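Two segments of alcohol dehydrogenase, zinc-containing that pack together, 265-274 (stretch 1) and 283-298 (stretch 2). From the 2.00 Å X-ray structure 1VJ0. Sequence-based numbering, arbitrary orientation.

Stretch 1 (265-274) GRGADFILEA
Stretch 2, residues 283-298: EGSELLRRGGFYSVAG

The parallel pairing of these two segments is broken by a corner in each segment, at Asp269 in one and at Arg290 and Gly291 in the other, and a buried salt bridge sits at the break. Asp269 (phi/psi -79/-34°, chi1 m) points its CA-to-CB bond away from the partner, yet its carboxylate returns, OD1 lying 2.8 Å from Arg289 NE, near the guanidinium plane. The CA-to-CB bond of Arg289 (chi1 p, chi2 and chi3 t) points toward the first segment, and its NH1 donates to Arg290 O at 2.8 Å. Arg289 also opens a type II turn to Gly292, closed by Gly292 N to Arg289 O at 2.9 Å.

Before the corner, Ala268 pairs with Leu288: Ala268 N donates to Leu287 O (2.8 Å) and Arg289 N to Ala268 O (3.0 Å). Gly267 fits closely here; a CB would lie 2.7 Å from Arg289 N. A water joins Arg266 O (2.6 Å) to Arg290 N (3.0 Å).

Beyond it, the strands carrying Ile271 and Tyr294 run parallel, their axes at 15° and 4.7 Å apart at closest approach, with Phe270, Ile271, Leu272 and Glu273 opposite Phe293, Tyr294, Ser295 and Val296. The ladder alternates donors: Phe293 N to Asp269 O (2.9 Å), Ile271 N to Phe293 O (3.0 Å), Ser295 N to Ile271 O (2.9 Å), Glu273 N to Ser295 O (3.0 Å) and Ala297 N to Glu273 O (3.1 Å).

On the face bearing Phe270 and Phe293, both chi1 t, the rings are near parallel (13°) but slid apart, centroids 5.9 Å, and barely overlap. On the other face, Ile271 (m, t) packs CG2 against Tyr294 CE1 (3.5 Å), CG1 against Leu288 CD1 (3.8 Å) and CD1 against Leu287 CB (4.0 Å). Near the end of the contact, Glu273 (t, m) accepts a hydrogen bond at OE1 from Gly298 N at 2.9 Å.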

# COMPACT_ATOMS: atom_id res chain seq x y z
N GLY A 265 -23.28 8.16 -11.83
CA GLY A 265 -23.22 7.35 -13.00
C GLY A 265 -22.01 6.44 -13.01
O GLY A 265 -21.80 5.73 -14.00
N ARG A 266 -21.21 6.42 -11.94
CA ARG A 266 -19.99 5.58 -11.92
C ARG A 266 -20.19 4.11 -11.50
O ARG A 266 -19.59 3.22 -12.08
CB ARG A 266 -18.90 6.20 -11.03
CG ARG A 266 -18.43 7.55 -11.49
CD ARG A 266 -17.21 8.03 -10.72
NE ARG A 266 -17.55 8.28 -9.33
CZ ARG A 266 -18.03 9.43 -8.85
NH1 ARG A 266 -18.19 10.50 -9.63
NH2 ARG A 266 -18.27 9.52 -7.56
N GLY A 267 -20.97 3.88 -10.43
CA GLY A 267 -21.00 2.60 -9.75
C GLY A 267 -20.37 2.72 -8.37
O GLY A 267 -19.71 3.74 -8.03
N ALA A 268 -20.60 1.71 -7.54
CA ALA A 268 -19.98 1.58 -6.21
C ALA A 268 -18.45 1.51 -6.24
O ALA A 268 -17.87 0.86 -7.08
CB ALA A 268 -20.53 0.31 -5.50
N ASP A 269 -17.82 2.15 -5.25
CA ASP A 269 -16.36 2.12 -5.07
C ASP A 269 -15.93 0.78 -4.43
O ASP A 269 -14.88 0.21 -4.76
CB ASP A 269 -15.99 3.29 -4.16
CG ASP A 269 -16.40 4.63 -4.75
OD1 ASP A 269 -16.01 4.90 -5.93
OD2 ASP A 269 -17.12 5.47 -4.16
N PHE A 270 -16.81 0.27 -3.55
CA PHE A 270 -16.51 -0.88 -2.71
C PHE A 270 -17.80 -1.66 -2.46
O PHE A 270 -18.81 -1.10 -2.08
CB PHE A 270 -15.84 -0.44 -1.39
CG PHE A 270 -15.55 -1.60 -0.41
CD1 PHE A 270 -16.54 -2.08 0.46
CD2 PHE A 270 -14.32 -2.26 -0.43
CE1 PHE A 270 -16.26 -3.19 1.33
CE2 PHE A 270 -14.03 -3.32 0.45
CZ PHE A 270 -15.01 -3.77 1.32
N ILE A 271 -17.76 -2.94 -2.75
CA ILE A 271 -18.86 -3.85 -2.47
C ILE A 271 -18.42 -4.96 -1.53
O ILE A 271 -17.36 -5.54 -1.71
CB ILE A 271 -19.43 -4.42 -3.78
CG1 ILE A 271 -19.79 -3.25 -4.71
CG2 ILE A 271 -20.65 -5.27 -3.51
CD1 ILE A 271 -20.47 -3.67 -5.99
N LEU A 272 -19.32 -5.34 -0.61
CA LEU A 272 -19.12 -6.51 0.24
C LEU A 272 -20.19 -7.54 -0.08
O LEU A 272 -21.39 -7.26 0.04
CB LEU A 272 -19.27 -6.12 1.72
CG LEU A 272 -19.18 -7.30 2.70
CD1 LEU A 272 -17.77 -7.90 2.69
CD2 LEU A 272 -19.58 -6.83 4.05
N GLU A 273 -19.76 -8.73 -0.53
CA GLU A 273 -20.65 -9.86 -0.66
C GLU A 273 -20.78 -10.47 0.74
O GLU A 273 -19.78 -10.98 1.26
CB GLU A 273 -20.14 -10.92 -1.66
CG GLU A 273 -21.17 -12.02 -1.93
CD GLU A 273 -21.12 -13.11 -0.86
OE1 GLU A 273 -19.98 -13.59 -0.57
OE2 GLU A 273 -22.18 -13.50 -0.34
N ALA A 274 -21.99 -10.44 1.29
CA ALA A 274 -22.27 -10.99 2.61
C ALA A 274 -23.57 -11.78 2.58
O ALA A 274 -24.35 -11.84 3.57
CB ALA A 274 -22.32 -9.86 3.61
N GLU A 283 -24.97 -9.86 -9.77
CA GLU A 283 -25.44 -8.46 -9.60
C GLU A 283 -24.36 -7.46 -9.15
O GLU A 283 -24.22 -6.39 -9.72
CB GLU A 283 -26.61 -8.43 -8.63
CG GLU A 283 -26.86 -7.03 -8.14
CD GLU A 283 -28.16 -6.85 -7.40
OE1 GLU A 283 -28.67 -7.83 -6.79
OE2 GLU A 283 -28.64 -5.68 -7.45
N GLY A 284 -23.58 -7.82 -8.15
CA GLY A 284 -22.54 -6.96 -7.65
C GLY A 284 -21.58 -6.48 -8.72
O GLY A 284 -21.21 -5.30 -8.73
N SER A 285 -21.19 -7.38 -9.63
CA SER A 285 -20.22 -7.05 -10.69
C SER A 285 -20.74 -5.93 -11.55
O SER A 285 -20.01 -5.03 -11.95
CB SER A 285 -19.93 -8.31 -11.54
OG SER A 285 -19.27 -9.34 -10.80
N GLU A 286 -22.05 -5.93 -11.79
CA GLU A 286 -22.66 -4.88 -12.59
C GLU A 286 -22.86 -3.56 -11.85
O GLU A 286 -23.16 -2.57 -12.48
CB GLU A 286 -24.00 -5.35 -13.16
CG GLU A 286 -23.93 -6.63 -14.05
CD GLU A 286 -23.33 -6.44 -15.44
OE1 GLU A 286 -22.82 -5.35 -15.77
OE2 GLU A 286 -23.38 -7.41 -16.25
N LEU A 287 -22.77 -3.57 -10.53
CA LEU A 287 -22.87 -2.35 -9.73
C LEU A 287 -21.53 -1.67 -9.48
O LEU A 287 -21.51 -0.51 -8.97
CB LEU A 287 -23.48 -2.67 -8.35
CG LEU A 287 -24.91 -3.22 -8.35
CD1 LEU A 287 -25.30 -3.52 -6.92
CD2 LEU A 287 -25.87 -2.24 -9.03
N LEU A 288 -20.44 -2.39 -9.72
CA LEU A 288 -19.10 -1.94 -9.38
C LEU A 288 -18.59 -0.90 -10.42
O LEU A 288 -18.74 -1.12 -11.65
CB LEU A 288 -18.18 -3.18 -9.35
CG LEU A 288 -16.82 -3.10 -8.65
CD1 LEU A 288 -16.97 -2.83 -7.19
CD2 LEU A 288 -16.06 -4.42 -8.90
N ARG A 289 -18.02 0.22 -9.96
CA ARG A 289 -17.42 1.13 -10.90
C ARG A 289 -16.16 0.54 -11.49
O ARG A 289 -15.55 -0.43 -10.97
CB ARG A 289 -17.08 2.47 -10.28
CG ARG A 289 -15.94 2.52 -9.27
CD ARG A 289 -15.34 3.96 -9.20
NE ARG A 289 -14.38 4.15 -8.11
CZ ARG A 289 -13.06 4.02 -8.23
NH1 ARG A 289 -12.48 3.64 -9.37
NH2 ARG A 289 -12.29 4.32 -7.20
N ARG A 290 -15.81 1.10 -12.62
CA ARG A 290 -14.49 0.89 -13.20
C ARG A 290 -13.46 1.29 -12.15
O ARG A 290 -13.53 2.38 -11.64
CB ARG A 290 -14.34 1.72 -14.45
CG ARG A 290 -15.13 1.14 -15.59
CD ARG A 290 -14.80 1.78 -16.88
NE ARG A 290 -13.82 1.00 -17.63
CZ ARG A 290 -12.95 1.52 -18.49
NH1 ARG A 290 -12.91 2.85 -18.71
NH2 ARG A 290 -12.10 0.73 -19.13
N GLY A 291 -12.54 0.39 -11.85
CA GLY A 291 -11.51 0.56 -10.80
C GLY A 291 -11.97 0.15 -9.41
O GLY A 291 -11.21 0.26 -8.45
N GLY A 292 -13.22 -0.30 -9.31
CA GLY A 292 -13.84 -0.70 -8.06
C GLY A 292 -13.26 -1.94 -7.37
O GLY A 292 -12.51 -2.75 -7.99
N PHE A 293 -13.62 -2.09 -6.08
CA PHE A 293 -13.12 -3.18 -5.23
C PHE A 293 -14.24 -4.01 -4.63
O PHE A 293 -15.17 -3.52 -4.04
CB PHE A 293 -12.23 -2.54 -4.15
CG PHE A 293 -11.35 -3.50 -3.42
CD1 PHE A 293 -11.87 -4.32 -2.47
CD2 PHE A 293 -9.99 -3.48 -3.63
CE1 PHE A 293 -11.06 -5.18 -1.76
CE2 PHE A 293 -9.17 -4.31 -2.90
CZ PHE A 293 -9.73 -5.18 -1.97
N TYR A 294 -14.20 -5.32 -4.85
CA TYR A 294 -15.26 -6.19 -4.42
C TYR A 294 -14.68 -7.24 -3.46
O TYR A 294 -13.98 -8.12 -3.90
CB TYR A 294 -15.81 -6.86 -5.65
CG TYR A 294 -17.17 -7.53 -5.58
CD1 TYR A 294 -17.87 -7.73 -4.39
CD2 TYR A 294 -17.79 -7.85 -6.75
CE1 TYR A 294 -19.12 -8.34 -4.39
CE2 TYR A 294 -19.05 -8.45 -6.76
CZ TYR A 294 -19.71 -8.68 -5.57
OH TYR A 294 -20.97 -9.24 -5.63
N SER A 295 -14.98 -7.14 -2.16
CA SER A 295 -14.58 -8.10 -1.16
C SER A 295 -15.68 -9.12 -1.07
O SER A 295 -16.82 -8.78 -0.79
CB SER A 295 -14.40 -7.49 0.24
OG SER A 295 -13.14 -6.82 0.32
N VAL A 296 -15.30 -10.38 -1.26
CA VAL A 296 -16.23 -11.48 -1.23
C VAL A 296 -15.99 -12.29 0.03
O VAL A 296 -14.99 -13.01 0.15
CB VAL A 296 -16.11 -12.33 -2.50
CG1 VAL A 296 -17.12 -13.41 -2.48
CG2 VAL A 296 -16.27 -11.46 -3.73
N ALA A 297 -16.92 -12.21 0.97
CA ALA A 297 -16.73 -12.77 2.32
C ALA A 297 -17.86 -13.67 2.80
O ALA A 297 -17.70 -14.30 3.81
CB ALA A 297 -16.48 -11.68 3.32
N GLY A 298 -18.99 -13.75 2.10
CA GLY A 298 -20.17 -14.45 2.67
C GLY A 298 -20.25 -15.91 2.26
O GLY A 298 -20.68 -16.75 3.03
O HOH W 1 -17.53 3.29 -13.67